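Local coordinates for protein vascular endothelial cadherin (Gallus gallus, PDB 3PPE) that mediates calcium-dependent homophilic adhesion between endothelial cells, here represented by its two outermost extracellular cadherin domains, at residues E11-L24 with D52-E64. Residues are numbered along the deposited sequence; the frame is centred on the assembly and turned at random.
Sequences EEIDSPLPHHVGKL and DGDIYAFERLDRE. With CA (calcium ion), chain C; CA (calcium ion), chain E.
H20 turns the edge of its imidazole toward one face of the Y56 ring, the planes 69° apart, with ND1 3.5 Å from Y56 CZ. With chi1 at -175° the H20 ring is carried over Y56, while the backbone pairing itself puts H20 CA over the same face, a CH-pi contact. P18, after a cis peptide bond, sets CB almost on the normal of the F58 ring, 3.6 Å from its centroid. Beneath these rings strands 19-23 and 54-57 pair antiparallel: H19 and A57 exchange two backbone bonds, while V21 and G22 both face I55, a classic beta bulge in which G22 N bonds I55 O only weakly. The bulge turns V21 toward strand 54-57, with CG2 3.8 Å from A57 CB. Near the strand ends, K23 runs extended to a bend at its last torsion, and its NZ donates to its neighbour's carbonyl, L24 O, at 2.8 Å and to the less surely placed D52 O; a methionine here would probably leave L24 O without this donor. Toward the calcium ions, R60 NH2 and E12 OE2 form a salt bridge modelled implausibly short, so its detail is doubtful, whereas E12 OE1 binds the calcium ion of chain C at 2.5 Å beside D62 OD1. The carboxylates of E11 and E64, planes 50° apart, each reach both ions; R63 N meets E11 OE1 from above its plane, at 2.9 Å. With D96, I97, D99 and D132 completing the two sites, this is the EC1 side of the calcium site at the EC1-EC2 junction of a cadherin, built at the base of the EC1 beta-sandwich.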
ATOM      1  N   GLU A  11       6.640   8.764  -2.246  1.00 13.23           N
ATOM      2  CA  GLU A  11       7.559   9.660  -1.556  1.00 11.97           C
ATOM      3  C   GLU A  11       6.804  10.759  -0.853  1.00 12.54           C
ATOM      4  O   GLU A  11       5.651  11.046  -1.194  1.00 11.67           O
ATOM      5  CB  GLU A  11       8.573  10.285  -2.529  1.00 12.20           C
ATOM      6  CG  GLU A  11       7.888  11.162  -3.592  1.00  9.85           C
ATOM      7  CD  GLU A  11       8.837  12.115  -4.302  1.00 14.16           C
ATOM      8  OE1 GLU A  11       9.865  12.523  -3.708  1.00 12.53           O
ATOM      9  OE2 GLU A  11       8.537  12.461  -5.459  1.00 10.68           O
ATOM     10  N   GLU A  12       7.465  11.359   0.144  1.00 13.44           N
ATOM     11  CA  GLU A  12       6.996  12.609   0.806  1.00 13.88           C
ATOM     12  C   GLU A  12       5.645  12.467   1.544  1.00 15.07           C
ATOM     13  O   GLU A  12       4.847  13.399   1.616  1.00 15.62           O
ATOM     14  CB  GLU A  12       6.930  13.775  -0.208  1.00 15.76           C
ATOM     15  CG  GLU A  12       8.166  13.938  -1.104  1.00 12.55           C
ATOM     16  CD  GLU A  12       9.432  14.406  -0.391  1.00 16.09           C
ATOM     17  OE1 GLU A  12      10.418  14.675  -1.108  1.00 17.77           O
ATOM     18  OE2 GLU A  12       9.508  14.502   0.851  1.00 16.66           O
ATOM     19  N   ILE A  13       5.411  11.278   2.089  1.00 14.10           N
ATOM     20  CA  ILE A  13       4.184  11.002   2.829  1.00 15.06           C
ATOM     21  C   ILE A  13       4.161  11.750   4.157  1.00 16.02           C
ATOM     22  O   ILE A  13       5.092  11.643   4.957  1.00 16.24           O
ATOM     23  CB  ILE A  13       4.012   9.496   3.095  1.00 14.51           C
ATOM     24  CG1 ILE A  13       3.847   8.737   1.777  1.00 14.38           C
ATOM     25  CG2 ILE A  13       2.823   9.248   4.010  1.00 13.68           C
ATOM     26  CD1 ILE A  13       3.955   7.234   1.919  1.00 13.99           C
ATOM     27  N   ASP A  14       3.093  12.506   4.387  1.00 19.11           N
ATOM     28  CA  ASP A  14       3.097  13.548   5.407  1.00 22.01           C
ATOM     29  C   ASP A  14       2.071  13.256   6.498  1.00 21.42           C
ATOM     30  O   ASP A  14       1.797  14.103   7.348  1.00 22.39           O
ATOM     31  CB  ASP A  14       2.822  14.915   4.778  1.00 24.38           C
ATOM     32  CG  ASP A  14       1.366  15.098   4.396  1.00 29.93           C
ATOM     33  OD1 ASP A  14       0.548  14.214   4.726  1.00 38.51           O
ATOM     34  OD2 ASP A  14       1.040  16.126   3.767  1.00 38.99           O
ATOM     35  N   SER A  15       1.507  12.053   6.464  1.00 19.95           N
ATOM     36  CA  SER A  15       0.808  11.503   7.620  1.00 19.43           C
ATOM     37  C   SER A  15       1.777  10.811   8.572  1.00 19.37           C
ATOM     38  O   SER A  15       2.955  10.639   8.258  1.00 18.93           O
ATOM     39  CB  SER A  15      -0.280  10.524   7.173  1.00 19.20           C
ATOM     40  OG  SER A  15       0.254   9.520   6.328  1.00 18.87           O
ATOM     41  N   PRO A  16       1.274  10.417   9.737  1.00 20.46           N
ATOM     42  CA  PRO A  16       2.129   9.901  10.812  1.00 19.25           C
ATOM     43  C   PRO A  16       2.862   8.632  10.390  1.00 17.38           C
ATOM     44  O   PRO A  16       2.244   7.708   9.862  1.00 17.38           O
ATOM     45  CB  PRO A  16       1.129   9.583  11.928  1.00 20.21           C
ATOM     46  CG  PRO A  16       0.002  10.525  11.694  1.00 22.15           C
ATOM     47  CD  PRO A  16      -0.100  10.681  10.201  1.00 21.04           C
ATOM     48  N   LEU A  17       4.171   8.595  10.624  1.00 16.81           N
ATOM     49  CA  LEU A  17       4.926   7.350  10.550  1.00 15.98           C
ATOM     50  C   LEU A  17       4.415   6.332  11.568  1.00 15.94           C
ATOM     51  O   LEU A  17       3.751   6.692  12.540  1.00 17.25           O
ATOM     52  CB  LEU A  17       6.417   7.615  10.773  1.00 15.78           C
ATOM     53  CG  LEU A  17       7.098   8.547   9.770  1.00 17.22           C
ATOM     54  CD1 LEU A  17       8.238   9.307  10.431  1.00 14.78           C
ATOM     55  CD2 LEU A  17       7.598   7.767   8.564  1.00 15.36           C
ATOM     56  N   PRO A  18       4.730   5.063  11.336  1.00 15.64           N
ATOM     57  CA  PRO A  18       5.399   4.649  10.097  1.00 14.57           C
ATOM     58  C   PRO A  18       4.402   4.396   8.972  1.00 14.15           C
ATOM     59  O   PRO A  18       3.193   4.480   9.190  1.00 13.86           O
ATOM     60  CB  PRO A  18       6.083   3.339  10.498  1.00 14.97           C
ATOM     61  CG  PRO A  18       5.238   2.801  11.597  1.00 14.47           C
ATOM     62  CD  PRO A  18       4.736   3.997  12.354  1.00 14.88           C
ATOM     63  N   HIS A  19       4.910   4.089   7.782  1.00 14.05           N
ATOM     64  CA  HIS A  19       4.061   3.982   6.582  1.00 13.91           C
ATOM     65  C   HIS A  19       4.169   2.620   5.933  1.00 13.53           C
ATOM     66  O   HIS A  19       5.244   2.118   5.720  1.00 13.13           O
ATOM     67  CB  HIS A  19       4.446   5.062   5.555  1.00 13.72           C
ATOM     68  CG  HIS A  19       4.353   6.469   6.079  1.00 14.05           C
ATOM     69  ND1 HIS A  19       5.303   7.424   5.795  1.00 12.65           N
ATOM     70  CD2 HIS A  19       3.442   7.070   6.894  1.00 14.60           C
ATOM     71  CE1 HIS A  19       4.978   8.560   6.389  1.00 13.34           C
ATOM     72  NE2 HIS A  19       3.862   8.368   7.082  1.00 13.62           N
ATOM     73  N   HIS A  20       3.041   2.042   5.596  1.00 14.78           N
ATOM     74  CA  HIS A  20       3.004   0.691   5.084  1.00 15.56           C
ATOM     75  C   HIS A  20       3.580   0.666   3.676  1.00 15.46           C
ATOM     76  O   HIS A  20       3.161   1.453   2.802  1.00 15.12           O
ATOM     77  CB  HIS A  20       1.580   0.147   5.062  1.00 15.54           C
ATOM     78  CG  HIS A  20       1.505  -1.296   4.648  1.00 18.52           C
ATOM     79  ND1 HIS A  20       1.968  -2.320   5.441  1.00 22.55           N
ATOM     80  CD2 HIS A  20       1.057  -1.883   3.516  1.00 22.46           C
ATOM     81  CE1 HIS A  20       1.763  -3.479   4.844  1.00 20.21           C
ATOM     82  NE2 HIS A  20       1.223  -3.243   3.669  1.00 23.71           N
ATOM     83  N   VAL A  21       4.553  -0.226   3.482  1.00 14.86           N
ATOM     84  CA  VAL A  21       5.259  -0.385   2.200  1.00 14.54           C
ATOM     85  C   VAL A  21       4.636  -1.522   1.382  1.00 14.67           C
ATOM     86  O   VAL A  21       4.355  -1.355   0.209  1.00 14.69           O
ATOM     87  CB  VAL A  21       6.777  -0.651   2.398  1.00 14.40           C
ATOM     88  CG1 VAL A  21       7.477  -0.986   1.035  1.00 14.28           C
ATOM     89  CG2 VAL A  21       7.447   0.562   3.072  1.00 13.98           C
ATOM     90  N   GLY A  22       4.469  -2.694   1.988  1.00 13.56           N
ATOM     91  CA  GLY A  22       3.990  -3.858   1.253  1.00 13.80           C
ATOM     92  C   GLY A  22       4.104  -5.098   2.119  1.00 14.19           C
ATOM     93  O   GLY A  22       4.328  -4.989   3.333  1.00 14.17           O
ATOM     94  N   LYS A  23       3.966  -6.278   1.519  1.00 14.13           N
ATOM     95  CA  LYS A  23       3.952  -7.494   2.332  1.00 15.21           C
ATOM     96  C   LYS A  23       4.696  -8.627   1.686  1.00 14.83           C
ATOM     97  O   LYS A  23       4.497  -8.908   0.523  1.00 15.20           O
ATOM     98  CB  LYS A  23       2.499  -7.898   2.685  1.00 15.31           C
ATOM     99  CG  LYS A  23       2.383  -9.048   3.695  1.00 16.84           C
ATOM    100  CD  LYS A  23       0.989  -9.673   3.654  1.00 17.69           C
ATOM    101  CE  LYS A  23       0.941 -11.032   4.400  1.00 22.39           C
ATOM    102  NZ  LYS A  23       1.908 -12.163   3.980  1.00 22.23           N
ATOM    103  N   LEU A  24       5.557  -9.280   2.455  1.00 14.13           N
ATOM    104  CA  LEU A  24       6.218 -10.493   2.007  1.00 14.92           C
ATOM    105  C   LEU A  24       5.324 -11.693   2.221  1.00 16.02           C
ATOM    106  O   LEU A  24       4.604 -11.735   3.208  1.00 15.83           O
ATOM    107  CB  LEU A  24       7.509 -10.708   2.814  1.00 13.93           C
ATOM    108  CG  LEU A  24       8.625  -9.662   2.632  1.00 13.93           C
ATOM    109  CD1 LEU A  24       9.716  -9.959   3.685  1.00 12.94           C
ATOM    110  CD2 LEU A  24       9.165  -9.773   1.203  1.00 12.41           C
ATOM    111  N   ASP A  52       3.361 -11.240   9.786  1.00 31.52           N
ATOM    112  CA  ASP A  52       2.625 -11.507   8.556  1.00 29.79           C
ATOM    113  C   ASP A  52       3.461 -11.169   7.326  1.00 27.21           C
ATOM    114  O   ASP A  52       3.093 -11.504   6.202  1.00 27.54           O
ATOM    115  CB  ASP A  52       1.315 -10.717   8.534  1.00 31.56           C
ATOM    116  CG  ASP A  52       0.349 -11.161   9.614  1.00 34.72           C
ATOM    117  OD1 ASP A  52       0.107 -12.380   9.734  1.00 31.30           O
ATOM    118  OD2 ASP A  52      -0.170 -10.289  10.345  1.00 43.30           O
ATOM    119  N   GLY A  53       4.589 -10.503   7.550  1.00 23.63           N
ATOM    120  CA  GLY A  53       5.518 -10.194   6.478  1.00 20.72           C
ATOM    121  C   GLY A  53       5.404  -8.758   6.007  1.00 18.60           C
ATOM    122  O   GLY A  53       6.014  -8.372   5.010  1.00 16.86           O
ATOM    123  N   ASP A  54       4.620  -7.964   6.729  1.00 16.80           N
ATOM    124  CA  ASP A  54       4.417  -6.545   6.377  1.00 16.44           C
ATOM    125  C   ASP A  54       5.670  -5.729   6.657  1.00 15.33           C
ATOM    126  O   ASP A  54       6.327  -5.916   7.691  1.00 15.25           O
ATOM    127  CB  ASP A  54       3.239  -5.926   7.142  1.00 16.57           C
ATOM    128  CG  ASP A  54       1.897  -6.460   6.692  1.00 19.30           C
ATOM    129  OD1 ASP A  54       1.379  -7.289   7.434  1.00 23.74           O
ATOM    130  OD2 ASP A  54       1.356  -6.092   5.615  1.00 22.09           O
ATOM    131  N   ILE A  55       6.004  -4.865   5.707  1.00 13.43           N
ATOM    132  CA  ILE A  55       7.158  -3.986   5.790  1.00 12.57           C
ATOM    133  C   ILE A  55       6.613  -2.588   5.875  1.00 12.06           C
ATOM    134  O   ILE A  55       5.652  -2.240   5.172  1.00 11.18           O
ATOM    135  CB  ILE A  55       8.093  -4.138   4.557  1.00 12.64           C
ATOM    136  CG1 ILE A  55       8.661  -5.563   4.528  1.00 13.13           C
ATOM    137  CG2 ILE A  55       9.233  -3.072   4.584  1.00 11.24           C
ATOM    138  CD1 ILE A  55       9.671  -5.788   3.408  1.00 14.19           C
ATOM    139  N   TYR A  56       7.175  -1.829   6.803  1.00 12.23           N
ATOM    140  CA  TYR A  56       6.829  -0.430   7.004  1.00 13.19           C
ATOM    141  C   TYR A  56       8.055   0.430   6.835  1.00 12.44           C
ATOM    142  O   TYR A  56       9.167  -0.045   7.065  1.00 12.84           O
ATOM    143  CB  TYR A  56       6.247  -0.228   8.408  1.00 14.30           C
ATOM    144  CG  TYR A  56       4.787  -0.586   8.510  1.00 15.18           C
ATOM    145  CD1 TYR A  56       4.385  -1.903   8.638  1.00 17.48           C
ATOM    146  CD2 TYR A  56       3.811   0.400   8.519  1.00 15.93           C
ATOM    147  CE1 TYR A  56       3.041  -2.238   8.733  1.00 18.34           C
ATOM    148  CE2 TYR A  56       2.468   0.077   8.624  1.00 16.19           C
ATOM    149  CZ  TYR A  56       2.090  -1.230   8.713  1.00 17.88           C
ATOM    150  OH  TYR A  56       0.744  -1.538   8.830  1.00 20.77           O
ATOM    151  N   ALA A  57       7.840   1.684   6.441  1.00 11.33           N
ATOM    152  CA  ALA A  57       8.896   2.687   6.346  1.00 11.30           C
ATOM    153  C   ALA A  57       8.830   3.611   7.557  1.00 11.39           C
ATOM    154  O   ALA A  57       7.750   4.074   7.937  1.00 10.37           O
ATOM    155  CB  ALA A  57       8.718   3.542   5.036  1.00 11.69           C
ATOM    156  N   PHE A  58      10.005   3.927   8.104  1.00 12.53           N
ATOM    157  CA  PHE A  58      10.121   4.682   9.364  1.00 14.27           C
ATOM    158  C   PHE A  58      10.742   6.071   9.183  1.00 15.34           C
ATOM    159  O   PHE A  58      11.059   6.752  10.156  1.00 14.82           O
ATOM    160  CB  PHE A  58      10.862   3.854  10.427  1.00 12.38           C
ATOM    161  CG  PHE A  58      10.010   2.772  11.008  1.00 14.44           C
ATOM    162  CD1 PHE A  58       9.733   1.623  10.275  1.00 13.07           C
ATOM    163  CD2 PHE A  58       9.433   2.913  12.262  1.00 12.50           C
ATOM    164  CE1 PHE A  58       8.909   0.629  10.794  1.00 15.41           C
ATOM    165  CE2 PHE A  58       8.617   1.909  12.781  1.00 15.84           C
ATOM    166  CZ  PHE A  58       8.356   0.771  12.045  1.00 14.09           C
ATOM    167  N   GLU A  59      10.905   6.455   7.915  1.00 16.62           N
ATOM    168  CA  GLU A  59      11.243   7.811   7.527  1.00 17.60           C
ATOM    169  C   GLU A  59      10.390   8.170   6.344  1.00 17.56           C
ATOM    170  O   GLU A  59       9.967   7.299   5.573  1.00 17.42           O
ATOM    171  CB  GLU A  59      12.693   7.927   7.056  1.00 18.55           C
ATOM    172  CG  GLU A  59      13.698   7.640   8.115  1.00 22.01           C
ATOM    173  CD  GLU A  59      15.089   7.839   7.626  1.00 24.84           C
ATOM    174  OE1 GLU A  59      15.996   7.489   8.393  1.00 31.36           O
ATOM    175  OE2 GLU A  59      15.281   8.331   6.494  1.00 25.58           O
ATOM    176  N   ARG A  60      10.154   9.468   6.198  1.00 18.18           N
ATOM    177  CA  ARG A  60       9.621  10.019   4.963  1.00 18.27           C
ATOM    178  C   ARG A  60      10.709   9.905   3.898  1.00 16.52           C
ATOM    179  O   ARG A  60      11.903  10.106   4.183  1.00 16.76           O
ATOM    180  CB  ARG A  60       9.244  11.481   5.142  1.00 18.52           C
ATOM    181  CG  ARG A  60       8.022  11.681   5.989  1.00 23.76           C
ATOM    182  CD  ARG A  60       7.685  13.155   6.051  1.00 29.18           C
ATOM    183  NE  ARG A  60       7.561  13.693   4.691  1.00 34.87           N
ATOM    184  CZ  ARG A  60       8.442  14.485   4.084  1.00 35.26           C
ATOM    185  NH1 ARG A  60       9.559  14.897   4.692  1.00 37.68           N
ATOM    186  NH2 ARG A  60       8.188  14.887   2.855  1.00 34.75           N
ATOM    187  N   LEU A  61      10.287   9.572   2.685  1.00 15.56           N
ATOM    188  CA  LEU A  61      11.195   9.298   1.594  1.00 15.60           C
ATOM    189  C   LEU A  61      11.165  10.397   0.489  1.00 15.31           C
ATOM    190  O   LEU A  61      10.129  10.975   0.196  1.00 15.56           O
ATOM    191  CB  LEU A  61      10.839   7.933   0.977  1.00 15.55           C
ATOM    192  CG  LEU A  61      10.841   6.736   1.944  1.00 16.21           C
ATOM    193  CD1 LEU A  61      10.211   5.511   1.277  1.00 14.43           C
ATOM    194  CD2 LEU A  61      12.268   6.469   2.458  1.00 16.26           C
ATOM    195  N   ASP A  62      12.303  10.635  -0.131  1.00 15.25           N
ATOM    196  CA  ASP A  62      12.379  11.579  -1.227  1.00 15.30           C
ATOM    197  C   ASP A  62      12.892  10.816  -2.415  1.00 15.11           C
ATOM    198  O   ASP A  62      14.050  10.439  -2.433  1.00 15.02           O
ATOM    199  CB  ASP A  62      13.359  12.689  -0.846  1.00 15.60           C
ATOM    200  CG  ASP A  62      13.509  13.755  -1.929  1.00 15.56           C
ATOM    201  OD1 ASP A  62      12.806  13.724  -2.971  1.00 11.47           O
ATOM    202  OD2 ASP A  62      14.348  14.633  -1.709  1.00 17.11           O
ATOM    203  N   ARG A  63      12.037  10.569  -3.405  1.00 14.09           N
ATOM    204  CA  ARG A  63      12.475   9.881  -4.638  1.00 13.82           C
ATOM    205  C   ARG A  63      13.661  10.588  -5.324  1.00 14.12           C
ATOM    206  O   ARG A  63      14.513   9.943  -5.948  1.00 13.97           O
ATOM    207  CB  ARG A  63      11.301   9.720  -5.621  1.00 12.51           C
ATOM    208  CG  ARG A  63      11.549   8.729  -6.746  1.00 11.53           C
ATOM    209  CD  ARG A  63      10.719   9.124  -7.978  1.00 13.37           C
ATOM    210  NE  ARG A  63      11.200  10.414  -8.532  1.00 14.64           N
ATOM    211  CZ  ARG A  63      12.235  10.514  -9.373  1.00 15.14           C
ATOM    212  NH1 ARG A  63      12.880   9.435  -9.749  1.00 12.25           N
ATOM    213  NH2 ARG A  63      12.662  11.698  -9.792  1.00 12.86           N
ATOM    214  N   GLU A  64      13.737  11.898  -5.182  1.00 13.55           N
ATOM    215  CA  GLU A  64      14.821  12.649  -5.822  1.00 14.85           C
ATOM    216  C   GLU A  64      16.181  12.468  -5.127  1.00 15.90           C
ATOM    217  O   GLU A  64      17.214  12.793  -5.699  1.00 15.87           O
ATOM    218  CB  GLU A  64      14.464  14.139  -5.944  1.00 13.86           C
ATOM    219  CG  GLU A  64      13.481  14.439  -7.083  1.00 13.02           C
ATOM    220  CD  GLU A  64      12.064  13.991  -6.829  1.00 13.12           C
ATOM    221  OE1 GLU A  64      11.459  14.348  -5.783  1.00 13.20           O
ATOM    222  OE2 GLU A  64      11.506  13.290  -7.702  1.00 16.72           O
TER
HETATM  223 CA    CA C 401      10.835  14.666  -3.583  1.00 14.73          CA
HETATM  224 CA    CA E 403       9.128  13.940  -7.166  1.00 12.25          CA
HETATM  225  O   HOH W   1       7.292   8.859   2.052  1.00 10.27           O
HETATM  226  O   HOH W   2       7.484   6.916   4.047  1.00 12.03           O
HETATM  227  O   HOH W   3      11.861  16.880  -3.914  1.00 13.89           O